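Local coordinates for protein alternansucrase (Leuconostoc mesenteroides, PDB 6HVG) that belongs to glycoside hydrolase family 70, large multidomain enzymes built round a TIM-barrel-like domain, and carries cell-wall-binding-type repeats and a bound calcium ion, at residues Q667-Q671 against Q672-Q676; M679-T682 against V683-F687; D1030-V1033 against F1034-N1037; L594-L597 against H598-N602; N700-F704 against L705-Y709. All coordinates share one frame; numbering follows the deposited sequence.

Interaction 1 of 5, residues Q667-Q671 against Q672-Q676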
# COMPACT_ATOMS: atom_id res chain seq x y z
N GLN A 667 8.68 20.25 14.06
CA GLN A 667 9.21 20.73 15.33
C GLN A 667 10.53 20.07 15.65
O GLN A 667 11.42 20.71 16.21
CB GLN A 667 8.20 20.48 16.47
CG GLN A 667 6.93 21.32 16.42
CD GLN A 667 5.97 20.96 15.26
OE1 GLN A 667 5.89 19.81 14.82
NE2 GLN A 667 5.29 21.98 14.72
N TYR A 668 10.68 18.78 15.30
CA TYR A 668 11.98 18.12 15.39
C TYR A 668 13.02 18.87 14.55
O TYR A 668 14.06 19.24 15.05
CB TYR A 668 11.90 16.68 14.89
CG TYR A 668 13.24 15.97 14.91
CD1 TYR A 668 14.11 16.05 13.82
CD2 TYR A 668 13.64 15.23 16.00
CE1 TYR A 668 15.35 15.43 13.85
CE2 TYR A 668 14.86 14.60 16.03
CZ TYR A 668 15.72 14.69 14.96
OH TYR A 668 16.94 14.06 15.03
N VAL A 669 12.71 19.09 13.28
CA VAL A 669 13.66 19.71 12.36
C VAL A 669 14.12 21.07 12.89
O VAL A 669 15.29 21.42 12.80
CB VAL A 669 13.04 19.84 10.94
CG1 VAL A 669 13.92 20.70 10.03
CG2 VAL A 669 12.81 18.47 10.30
N ASN A 670 13.19 21.82 13.45
CA ASN A 670 13.48 23.14 14.00
C ASN A 670 14.34 23.06 15.27
O ASN A 670 15.19 23.92 15.48
CB ASN A 670 12.17 23.89 14.28
CG ASN A 670 12.40 25.32 14.70
OD1 ASN A 670 12.96 26.10 13.96
ND2 ASN A 670 11.97 25.66 15.88
N GLN A 671 14.11 22.05 16.11
CA GLN A 671 14.97 21.82 17.28
C GLN A 671 16.39 21.50 16.84
O GLN A 671 17.35 21.94 17.47
CB GLN A 671 14.45 20.68 18.16
CG GLN A 671 13.26 21.00 19.04
CD GLN A 671 12.66 19.72 19.65
OE1 GLN A 671 13.33 19.01 20.42
NE2 GLN A 671 11.40 19.42 19.32
N GLN A 672 16.52 20.76 15.75
CA GLN A 672 17.83 20.39 15.24
C GLN A 672 18.45 21.42 14.28
O GLN A 672 19.47 21.15 13.66
CB GLN A 672 17.76 19.01 14.59
CG GLN A 672 17.29 17.90 15.53
CD GLN A 672 18.13 17.76 16.79
OE1 GLN A 672 19.35 17.64 16.72
NE2 GLN A 672 17.47 17.75 17.94
N GLY A 673 17.87 22.61 14.19
CA GLY A 673 18.51 23.74 13.50
C GLY A 673 18.16 23.93 12.03
O GLY A 673 18.83 24.69 11.34
N ASN A 674 17.12 23.26 11.54
CA ASN A 674 16.68 23.41 10.17
C ASN A 674 17.77 23.25 9.10
O ASN A 674 17.90 24.08 8.22
CB ASN A 674 15.98 24.76 10.02
CG ASN A 674 14.72 24.84 10.86
OD1 ASN A 674 13.73 24.17 10.58
ND2 ASN A 674 14.74 25.68 11.86
N ALA A 675 18.56 22.18 9.18
CA ALA A 675 19.60 21.89 8.17
C ALA A 675 19.02 21.63 6.78
O ALA A 675 19.66 21.90 5.78
CB ALA A 675 20.45 20.71 8.62
N GLN A 676 17.81 21.09 6.74
CA GLN A 676 17.03 20.98 5.51
C GLN A 676 15.62 21.48 5.83
O GLN A 676 15.16 21.35 6.96
CB GLN A 676 16.93 19.53 5.02
CG GLN A 676 18.26 18.82 4.81
CD GLN A 676 18.82 18.18 6.07
OE1 GLN A 676 18.08 17.92 7.02
NE2 GLN A 676 20.14 18.02 6.12

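Interaction 2 of 5, residues M679-T682 against V683-F687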
# COMPACT_ATOMS: atom_id res chain seq x y z
N MET A 679 8.73 20.10 5.05
CA MET A 679 7.50 20.38 4.33
C MET A 679 6.50 20.94 5.33
O MET A 679 6.66 20.80 6.55
CB MET A 679 6.93 19.13 3.68
CG MET A 679 5.95 18.34 4.55
SD MET A 679 5.53 16.69 4.00
CE MET A 679 5.40 16.80 2.25
N ASP A 680 5.44 21.55 4.79
CA ASP A 680 4.35 22.07 5.60
C ASP A 680 3.06 21.43 5.12
O ASP A 680 2.31 22.01 4.34
CB ASP A 680 4.29 23.59 5.50
CG ASP A 680 3.17 24.19 6.33
OD1 ASP A 680 2.58 23.46 7.16
OD2 ASP A 680 2.88 25.40 6.15
N TYR A 681 2.82 20.20 5.59
CA TYR A 681 1.64 19.45 5.19
C TYR A 681 0.35 20.10 5.71
O TYR A 681 -0.70 19.88 5.14
CB TYR A 681 1.73 18.00 5.66
CG TYR A 681 0.66 17.13 5.04
CD1 TYR A 681 0.54 17.04 3.66
CD2 TYR A 681 -0.26 16.42 5.83
CE1 TYR A 681 -0.45 16.27 3.06
CE2 TYR A 681 -1.27 15.66 5.24
CZ TYR A 681 -1.35 15.58 3.86
OH TYR A 681 -2.32 14.83 3.24
N THR A 682 0.44 20.92 6.76
CA THR A 682 -0.76 21.53 7.33
C THR A 682 -1.47 22.39 6.28
O THR A 682 -2.70 22.35 6.18
CB THR A 682 -0.47 22.38 8.59
OG1 THR A 682 0.37 23.48 8.25
CG2 THR A 682 0.22 21.55 9.68
N VAL A 683 -0.70 23.14 5.49
CA VAL A 683 -1.26 23.96 4.41
C VAL A 683 -1.67 23.10 3.19
O VAL A 683 -2.72 23.33 2.59
CB VAL A 683 -0.34 25.16 4.03
CG1 VAL A 683 0.90 24.73 3.28
CG2 VAL A 683 -1.09 26.16 3.16
N THR A 684 -0.86 22.11 2.82
CA THR A 684 -1.20 21.20 1.73
C THR A 684 -2.49 20.42 2.03
O THR A 684 -3.35 20.22 1.15
CB THR A 684 -0.08 20.19 1.46
OG1 THR A 684 1.16 20.89 1.28
CG2 THR A 684 -0.40 19.34 0.24
N SER A 685 -2.61 20.00 3.28
CA SER A 685 -3.80 19.31 3.78
C SER A 685 -5.05 20.18 3.68
O SER A 685 -6.09 19.73 3.21
CB SER A 685 -3.57 18.90 5.22
OG SER A 685 -4.71 18.32 5.77
N GLN A 686 -4.94 21.44 4.10
CA GLN A 686 -6.07 22.35 4.07
C GLN A 686 -6.49 22.67 2.62
O GLN A 686 -7.66 22.94 2.37
CB GLN A 686 -5.73 23.64 4.81
CG GLN A 686 -6.93 24.44 5.28
CD GLN A 686 -7.78 23.66 6.23
OE1 GLN A 686 -7.33 23.31 7.31
NE2 GLN A 686 -9.00 23.36 5.83
N PHE A 687 -5.56 22.67 1.67
CA PHE A 687 -5.93 22.82 0.27
C PHE A 687 -6.80 21.65 -0.14
O PHE A 687 -7.77 21.82 -0.88
CB PHE A 687 -4.71 22.86 -0.66
CG PHE A 687 -3.90 24.12 -0.58
CD1 PHE A 687 -4.51 25.36 -0.59
CD2 PHE A 687 -2.51 24.07 -0.55
CE1 PHE A 687 -3.75 26.51 -0.56
CE2 PHE A 687 -1.75 25.22 -0.50
CZ PHE A 687 -2.37 26.44 -0.52
O HOH W 1 3.68 21.27 1.94

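Interaction 3 of 5, residues D1030-V1033 against F1034-N1037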
# COMPACT_ATOMS: atom_id res chain seq x y z
N ASP A 1030 21.81 31.72 16.73
CA ASP A 1030 20.94 30.60 17.12
C ASP A 1030 21.44 29.21 16.72
O ASP A 1030 20.88 28.24 17.18
CB ASP A 1030 19.51 30.80 16.60
CG ASP A 1030 19.43 30.88 15.07
OD1 ASP A 1030 20.46 31.13 14.41
OD2 ASP A 1030 18.32 30.68 14.54
N GLY A 1031 22.42 29.11 15.82
CA GLY A 1031 23.02 27.81 15.45
C GLY A 1031 22.35 27.20 14.22
O GLY A 1031 22.92 26.30 13.56
N SER A 1032 21.13 27.69 13.92
CA SER A 1032 20.30 27.21 12.85
C SER A 1032 20.86 27.57 11.47
O SER A 1032 21.61 28.53 11.33
CB SER A 1032 18.88 27.76 13.06
OG SER A 1032 18.00 27.36 12.02
N VAL A 1033 20.48 26.78 10.47
CA VAL A 1033 20.87 26.99 9.09
C VAL A 1033 19.85 27.90 8.39
O VAL A 1033 20.15 29.05 8.11
CB VAL A 1033 21.03 25.65 8.35
CG1 VAL A 1033 21.23 25.85 6.85
CG2 VAL A 1033 22.19 24.87 8.92
N PHE A 1034 18.67 27.37 8.09
CA PHE A 1034 17.67 28.16 7.41
C PHE A 1034 16.91 29.06 8.39
O PHE A 1034 16.76 28.74 9.57
CB PHE A 1034 16.72 27.26 6.62
CG PHE A 1034 17.36 26.65 5.42
CD1 PHE A 1034 17.71 27.43 4.34
CD2 PHE A 1034 17.66 25.29 5.38
CE1 PHE A 1034 18.32 26.86 3.23
CE2 PHE A 1034 18.27 24.71 4.30
CZ PHE A 1034 18.60 25.49 3.21
N HIS A 1035 16.46 30.20 7.87
CA HIS A 1035 15.66 31.14 8.64
C HIS A 1035 14.53 31.64 7.78
O HIS A 1035 14.78 32.08 6.66
CB HIS A 1035 16.51 32.31 9.15
CG HIS A 1035 17.59 31.90 10.09
ND1 HIS A 1035 18.88 31.68 9.67
CD2 HIS A 1035 17.58 31.63 11.42
CE1 HIS A 1035 19.62 31.29 10.69
NE2 HIS A 1035 18.84 31.24 11.76
N SER A 1036 13.30 31.58 8.29
CA SER A 1036 12.15 32.04 7.54
C SER A 1036 12.17 33.55 7.59
O SER A 1036 11.99 34.14 8.66
CB SER A 1036 10.83 31.49 8.10
OG SER A 1036 9.77 31.70 7.17
N ASN A 1037 12.40 34.17 6.44
CA ASN A 1037 12.41 35.61 6.32
C ASN A 1037 12.18 36.00 4.87
O ASN A 1037 11.97 35.14 4.04
CB ASN A 1037 13.71 36.18 6.87
CG ASN A 1037 14.95 35.59 6.22
OD1 ASN A 1037 15.00 35.39 5.01
ND2 ASN A 1037 15.97 35.38 7.02

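Interaction 4 of 5, residues L594-L597 against H598-N602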
# COMPACT_ATOMS: atom_id res chain seq x y z
N LEU A 594 27.24 9.13 3.21
CA LEU A 594 27.96 10.39 3.09
C LEU A 594 28.83 10.42 1.84
O LEU A 594 28.95 11.46 1.19
CB LEU A 594 28.84 10.62 4.33
CG LEU A 594 29.68 11.90 4.36
CD1 LEU A 594 28.76 13.12 4.31
CD2 LEU A 594 30.56 11.89 5.60
N ASN A 595 29.48 9.29 1.53
CA ASN A 595 30.28 9.17 0.31
C ASN A 595 29.42 9.46 -0.91
O ASN A 595 29.80 10.24 -1.78
CB ASN A 595 30.90 7.77 0.19
CG ASN A 595 32.09 7.72 -0.77
OD1 ASN A 595 33.17 8.23 -0.45
ND2 ASN A 595 31.90 7.12 -1.94
N TRP A 596 28.23 8.84 -0.94
CA TRP A 596 27.27 9.05 -2.02
C TRP A 596 26.84 10.48 -2.09
O TRP A 596 26.73 11.05 -3.18
CB TRP A 596 26.06 8.16 -1.80
CG TRP A 596 25.09 8.07 -2.95
CD1 TRP A 596 25.39 8.12 -4.27
CD2 TRP A 596 23.70 7.83 -2.86
NE1 TRP A 596 24.25 7.95 -5.01
CE2 TRP A 596 23.20 7.77 -4.16
CE3 TRP A 596 22.81 7.69 -1.80
CZ2 TRP A 596 21.85 7.57 -4.44
CZ3 TRP A 596 21.46 7.49 -2.08
CH2 TRP A 596 21.00 7.41 -3.38
N LEU A 597 26.59 11.07 -0.93
CA LEU A 597 26.19 12.48 -0.84
C LEU A 597 27.27 13.40 -1.37
O LEU A 597 26.97 14.35 -2.06
CB LEU A 597 25.88 12.86 0.60
CG LEU A 597 25.50 14.31 0.85
CD1 LEU A 597 24.25 14.71 0.08
CD2 LEU A 597 25.32 14.51 2.35
N HIS A 598 28.51 13.12 -1.04
CA HIS A 598 29.62 13.90 -1.58
C HIS A 598 29.64 13.76 -3.07
O HIS A 598 29.78 14.74 -3.80
CB HIS A 598 30.94 13.42 -0.99
CG HIS A 598 32.14 14.16 -1.50
ND1 HIS A 598 32.60 15.32 -0.92
CD2 HIS A 598 33.00 13.86 -2.50
CE1 HIS A 598 33.68 15.72 -1.55
NE2 HIS A 598 33.95 14.85 -2.51
N TYR A 599 29.48 12.52 -3.54
CA TYR A 599 29.51 12.22 -4.97
C TYR A 599 28.47 13.02 -5.75
O TYR A 599 28.75 13.50 -6.85
CB TYR A 599 29.32 10.73 -5.18
CG TYR A 599 29.12 10.27 -6.61
CD1 TYR A 599 30.19 10.00 -7.42
CD2 TYR A 599 27.85 10.05 -7.11
CE1 TYR A 599 30.02 9.51 -8.70
CE2 TYR A 599 27.66 9.56 -8.39
CZ TYR A 599 28.74 9.29 -9.18
OH TYR A 599 28.58 8.82 -10.46
N LEU A 600 27.29 13.20 -5.17
CA LEU A 600 26.23 13.96 -5.84
C LEU A 600 26.53 15.46 -5.83
O LEU A 600 26.36 16.13 -6.84
CB LEU A 600 24.86 13.68 -5.21
CG LEU A 600 24.36 12.24 -5.36
CD1 LEU A 600 23.25 11.94 -4.38
CD2 LEU A 600 23.90 11.92 -6.78
N MET A 601 27.00 15.97 -4.69
CA MET A 601 27.31 17.41 -4.56
C MET A 601 28.58 17.80 -5.29
O MET A 601 28.83 18.98 -5.49
CB MET A 601 27.43 17.81 -3.09
CG MET A 601 26.19 17.60 -2.24
SD MET A 601 24.77 18.57 -2.78
CE MET A 601 23.94 17.29 -3.72
N ASN A 602 29.38 16.82 -5.70
CA ASN A 602 30.51 17.06 -6.59
C ASN A 602 30.41 16.25 -7.88
O ASN A 602 31.44 15.84 -8.43
CB ASN A 602 31.81 16.72 -5.85
CG ASN A 602 32.05 17.63 -4.67
OD1 ASN A 602 32.68 18.69 -4.81
ND2 ASN A 602 31.53 17.25 -3.52

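Interaction 5 of 5, residues N700-F704 against L705-Y709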
# COMPACT_ATOMS: atom_id res chain seq x y z
N ASN A 700 -14.80 24.94 5.01
CA ASN A 700 -14.76 26.36 4.75
C ASN A 700 -13.35 26.93 4.67
O ASN A 700 -12.40 26.41 5.28
CB ASN A 700 -15.55 27.11 5.81
CG ASN A 700 -17.03 27.04 5.59
OD1 ASN A 700 -17.50 26.37 4.68
ND2 ASN A 700 -17.78 27.71 6.45
N MET A 701 -13.21 28.01 3.90
CA MET A 701 -11.97 28.74 3.79
C MET A 701 -11.54 29.26 5.16
O MET A 701 -10.36 29.45 5.40
CB MET A 701 -12.11 29.90 2.82
CG MET A 701 -12.56 29.52 1.41
SD MET A 701 -11.46 28.41 0.51
CE MET A 701 -10.03 29.46 0.32
N TRP A 702 -12.51 29.49 6.05
CA TRP A 702 -12.24 29.81 7.46
C TRP A 702 -11.12 28.97 8.07
O TRP A 702 -10.33 29.48 8.84
CB TRP A 702 -13.51 29.62 8.32
CG TRP A 702 -13.39 30.08 9.76
CD1 TRP A 702 -13.36 31.39 10.21
CD2 TRP A 702 -13.29 29.27 10.93
NE1 TRP A 702 -13.23 31.43 11.58
CE2 TRP A 702 -13.19 30.14 12.05
CE3 TRP A 702 -13.27 27.88 11.14
CZ2 TRP A 702 -13.08 29.66 13.35
CZ3 TRP A 702 -13.14 27.41 12.44
CH2 TRP A 702 -13.05 28.30 13.53
N TYR A 703 -11.07 27.69 7.73
CA TYR A 703 -10.07 26.79 8.33
C TYR A 703 -8.62 27.16 8.03
O TYR A 703 -7.73 26.82 8.82
CB TYR A 703 -10.35 25.33 7.97
CG TYR A 703 -11.55 24.77 8.71
CD1 TYR A 703 -11.46 24.44 10.05
CD2 TYR A 703 -12.79 24.61 8.08
CE1 TYR A 703 -12.55 23.95 10.74
CE2 TYR A 703 -13.89 24.14 8.76
CZ TYR A 703 -13.76 23.81 10.09
OH TYR A 703 -14.84 23.34 10.77
N PHE A 704 -8.38 27.86 6.93
CA PHE A 704 -7.03 28.33 6.60
C PHE A 704 -6.47 29.28 7.66
O PHE A 704 -5.25 29.35 7.85
CB PHE A 704 -7.00 29.03 5.25
CG PHE A 704 -6.98 28.10 4.07
CD1 PHE A 704 -5.84 27.48 3.69
CD2 PHE A 704 -8.13 27.89 3.33
CE1 PHE A 704 -5.82 26.65 2.58
CE2 PHE A 704 -8.12 27.07 2.21
CZ PHE A 704 -6.97 26.44 1.84
N LEU A 705 -7.35 30.02 8.33
CA LEU A 705 -6.93 31.03 9.29
C LEU A 705 -6.32 30.44 10.56
O LEU A 705 -5.37 31.02 11.10
CB LEU A 705 -8.11 31.94 9.66
CG LEU A 705 -8.80 32.70 8.52
CD1 LEU A 705 -9.91 33.60 9.04
CD2 LEU A 705 -7.81 33.55 7.74
N ASP A 706 -6.88 29.32 11.05
CA ASP A 706 -6.47 28.70 12.31
C ASP A 706 -6.59 29.74 13.42
O ASP A 706 -5.59 30.13 14.02
CB ASP A 706 -5.06 28.11 12.18
CG ASP A 706 -4.57 27.41 13.45
OD1 ASP A 706 -5.39 26.81 14.16
OD2 ASP A 706 -3.35 27.44 13.72
N THR A 707 -7.81 30.23 13.65
CA THR A 707 -8.03 31.31 14.62
C THR A 707 -7.68 30.90 16.04
O THR A 707 -7.31 31.73 16.87
CB THR A 707 -9.47 31.84 14.57
OG1 THR A 707 -10.39 30.75 14.72
CG2 THR A 707 -9.75 32.51 13.23
N GLY A 708 -7.77 29.60 16.31
CA GLY A 708 -7.32 29.05 17.58
C GLY A 708 -5.91 29.46 17.95
O GLY A 708 -5.53 29.37 19.11
N TYR A 709 -5.13 29.87 16.96
CA TYR A 709 -3.80 30.39 17.20
C TYR A 709 -3.85 31.46 18.27
O TYR A 709 -3.05 31.45 19.19
CB TYR A 709 -3.23 30.96 15.90
CG TYR A 709 -1.87 31.61 16.05
CD1 TYR A 709 -0.73 30.85 16.17
CD2 TYR A 709 -1.73 33.00 16.08
CE1 TYR A 709 0.52 31.44 16.31
CE2 TYR A 709 -0.49 33.60 16.24
CZ TYR A 709 0.63 32.81 16.36
OH TYR A 709 1.86 33.39 16.53

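Interaction 1 of 5, residues Q667-Q671 against Q672-Q676
The last turn of helix 665-671 still takes Gln672 N onto Tyr668 O (3.0 Å), after which the backbone swings round Gly673, at a phi of 93°, and Asn674 N reaches back to Val669 O at 2.9 Å. A weak bond from Gly673 N to Asn670 O lies between these two, at 3.3 Å. Glycine carries this turn without a side chain to press on the preceding carbonyl. Beside the backbone bonds runs one between side chains: Asn674 ND2 donates to Asn670 OD1 over 2.8 Å. The acceptor lies in the amide plane of Asn674, whereas the donor is tilted modestly from the carbonyl plane of Asn670; the two amides are turned 44° against each other. With CG placed next to its own backbone N (chi1 -64°), the Asn674 amide folds back against the helix end, and its OD1 meets Val669 CG1 at 3.5 Å. The same methyl lies 3.4 Å from Gln676 O. On another side of the turn, Gln672 lays CG over one face of the Tyr668 ring, toward the rim and 3.6 Å from CE1, a CH-pi contact. Pro559 and Ile562 also touch this tyrosine, while Val669 and Gln676 both lean on Leu658 of strand 657-658. The paired bonds of Asn674 N and Gly673 N, with glycine at the C-prime position, define a Schellman motif; it ends the helix between strands 657-658 and 678-679 of the barrel sheet.

Interaction 2 of 5, residues M679-T682 against V683-F687
Tyr681 O and Thr682 O receive the first regular helical bonds, from Ser685 N at 2.7 Å and Gln686 N at 3.2 Å. Val683 N makes a weak bond to Asp680 O. Capping comes from the side chain just ahead of the helix: Asp680, at the N-cap, accepts weakly from Thr682 N through OD1, and the hydroxyl of Thr682 lies very close to that oxygen, its modelled bond shorter than is usual. Thr682 OG1 sits between its own backbone N and carbonyl carbon (chi1 63°), which turns it back toward the carboxylate; it is also bonded to Thr729 OG1 and Leu730 N. Water provides a further link, donating to Thr684 OG1 at 2.6 Å and weakly to Asp680 O at 2.9 Å, while Thr684 OG1 is bonded to Phe748 O.

Van der Waals contacts fill in round these bonds. Val683 CG1 comes across the Asp680 side chain at about a right angle, 3.6 Å from OD2. Ser685 CB lies over one face of the Tyr681 ring, 4.2 Å from its centroid and offset toward the rim, a CH-pi contact. Thr684 CB approaches the same ring obliquely, 3.9 Å from CD1, so the tyrosine rests against two successive residues of the next turn. Val683 also touches Ser747 of strand 745-747.

The chemistry is that of a helix start next to a barrel strand: the carboxylate accepts weakly from one N-H, the water donates to a carbonyl and a hydroxyl, and the helix field probably favours the negative charge of Asp680.

Interaction 3 of 5, residues D1030-V1033 against F1034-N1037
Asp1030 and His1035 come at each other from opposite directions, the carboxylate meeting the edge of the imidazole with the two planes 26° apart. His1035 NE2 is shared by both oxygens, 2.9 Å from Asp1030 OD2 and 3.1 Å from Asp1030 OD1, each through its syn lone pair. OD2 lies almost exactly in the ring plane and OD1 slightly out of it. Asp1030 has further partners in Ser1028 OG and in Lys741, with which it forms a salt bridge. On the other ring nitrogen, ND1 of His1035 is bonded to Asp648, and a histidine held between two carboxylates would probably lean toward its doubly protonated form. This His-carboxylate hydrogen bond closes a turn through Gly1031, at positive phi, in the long connection from strand 1003-1009 to helix 1038-1041, just ahead of strand 1045-1047 of the family 70 barrel; Asn1037 caps that helix by bonding Leu1040 N through OD1.

Inside the turn the Ser1032 hydroxyl is bonded to Gly673 O and lies 3.1 Å from Phe1034 O. Ser1032 CB stands 3.7 Å from His1035 NE2. Val1033 and Phe1034 lie side by side and point the same way. Val1033 CG1, anti to its backbone nitrogen at chi1 171°, is thereby set over one face of the phenyl ring, 4.1 Å from the centroid and displaced toward the rim on the CD2 side. Phe1034 also packs on Leu677, Asn652 and Leu1040.

Interaction 4 of 5, residues L594-L597 against H598-N602
Leu597 and Met601, one helical turn apart, meet through CD1 and CG at 4.2 Å, their side chains crossing at a slant; the backbone bond from Met601 N to Leu597 O (3.1 Å) joins the same two residues. Leu597 O also takes a weak second bond from Leu600 N. Trp596 offers a flat surface to the next turn: Leu600 CD1 sits over one indole face, 4.2 Å from the centroid of the five-membered ring and only 10° off its normal, a CH-pi contact. Leu600 CG lies next to its own backbone N (chi1 -65°) and the chain then runs extended, which carries this methyl over the indole. Tyr599 CD2 comes in obliquely, 4.2 Å from Trp596 CD1. The indole N-H is bonded to Arg1115 O, and the arginine adds a cation-pi contact; the Trp596 side chain is about 12 Å from the bound calcium ion.

His598 takes part in the end of the helix through its carbonyl oxygen, which is gripped twice, by Asn602 N at 2.8 Å and by Asn602 ND2 at 3.1 Å. The latter nitrogen stands over the centre of one imidazole face, so the asparagine folds back as the chain leaves the helix. His598 N bonds Leu594 O at 2.8 Å, and His598 ND1 is bonded to Tyr637 OH.

Helix 587-601 thus lies against the barrel wall: Leu597 and Met601 pack on Ile618 of strand 617-620, Leu597 and Leu600 on Trp1156 of strand 1151-1156, and Met601 also reaches Phe638 and Tyr642 of helix 629-642.

Interaction 5 of 5, residues N700-F704 against L705-Y709
The indole of Trp702 receives Thr707 obliquely, the two side chains crossing at about a right angle with Thr707 OG1 3.2 Å from Trp702 CZ2. Both lie in a loop of the family 70 domain, between helix 681-692 and strand 735-736, wound by successive 3-10-like bonds from each N-H to the third residue before: Tyr703 N to Asn700 O, Phe704 N to Met701 O, and Leu705 N to Trp702 O at 3.1 Å. The benzene part of the indole turns to its neighbour in sequence: Trp702 CE3 lies over the centre of one face of the Tyr703 ring, whose edge has Asn700 N in plane. Met701 CA takes a similar place at the edge of the Phe704 ring. A weak bond from Asp706 N to Tyr703 O follows. Asp706 then switches to positive phi (56°) and ends this run of turns; its carboxylate is bonded to Thr729 N and forms a salt bridge with Arg724. A 3-10 turn over 707-709 begins directly after it. Leu705 packs on Met864 and Thr866 of strand 862-866, and its CD1 reaches Trp702 CD1 at 4.3 Å. Thr707 adds its methyl to the indole, with CG2 4.0 Å from Trp702 NE1.

Along the chain the order is interaction 4, 1, 2, 5 and 3, all within the family 70 range. Interaction 1 runs up to strand 678-679 of the eight-stranded parallel barrel sheet, and interaction 2 begins on its last residue, their centres about 18 Å apart. Interaction 3, distant in sequence, touches interaction 1 (centres about 9 Å apart): Gly673 O meets Val1033 N at 2.8 Å. Interactions 2 and 5, with centres about 13 Å apart, meet where Gln686 and Phe687 pack on Tyr703 and Phe704. Interaction 4 touches none of the others; its centre is about 22 Å from that of interaction 1 and about 43 Å from that of interaction 5. Interactions 1, 2 and 4 lie on helices flanking the barrel sheet; 3 and 5 are connections packed on two of them.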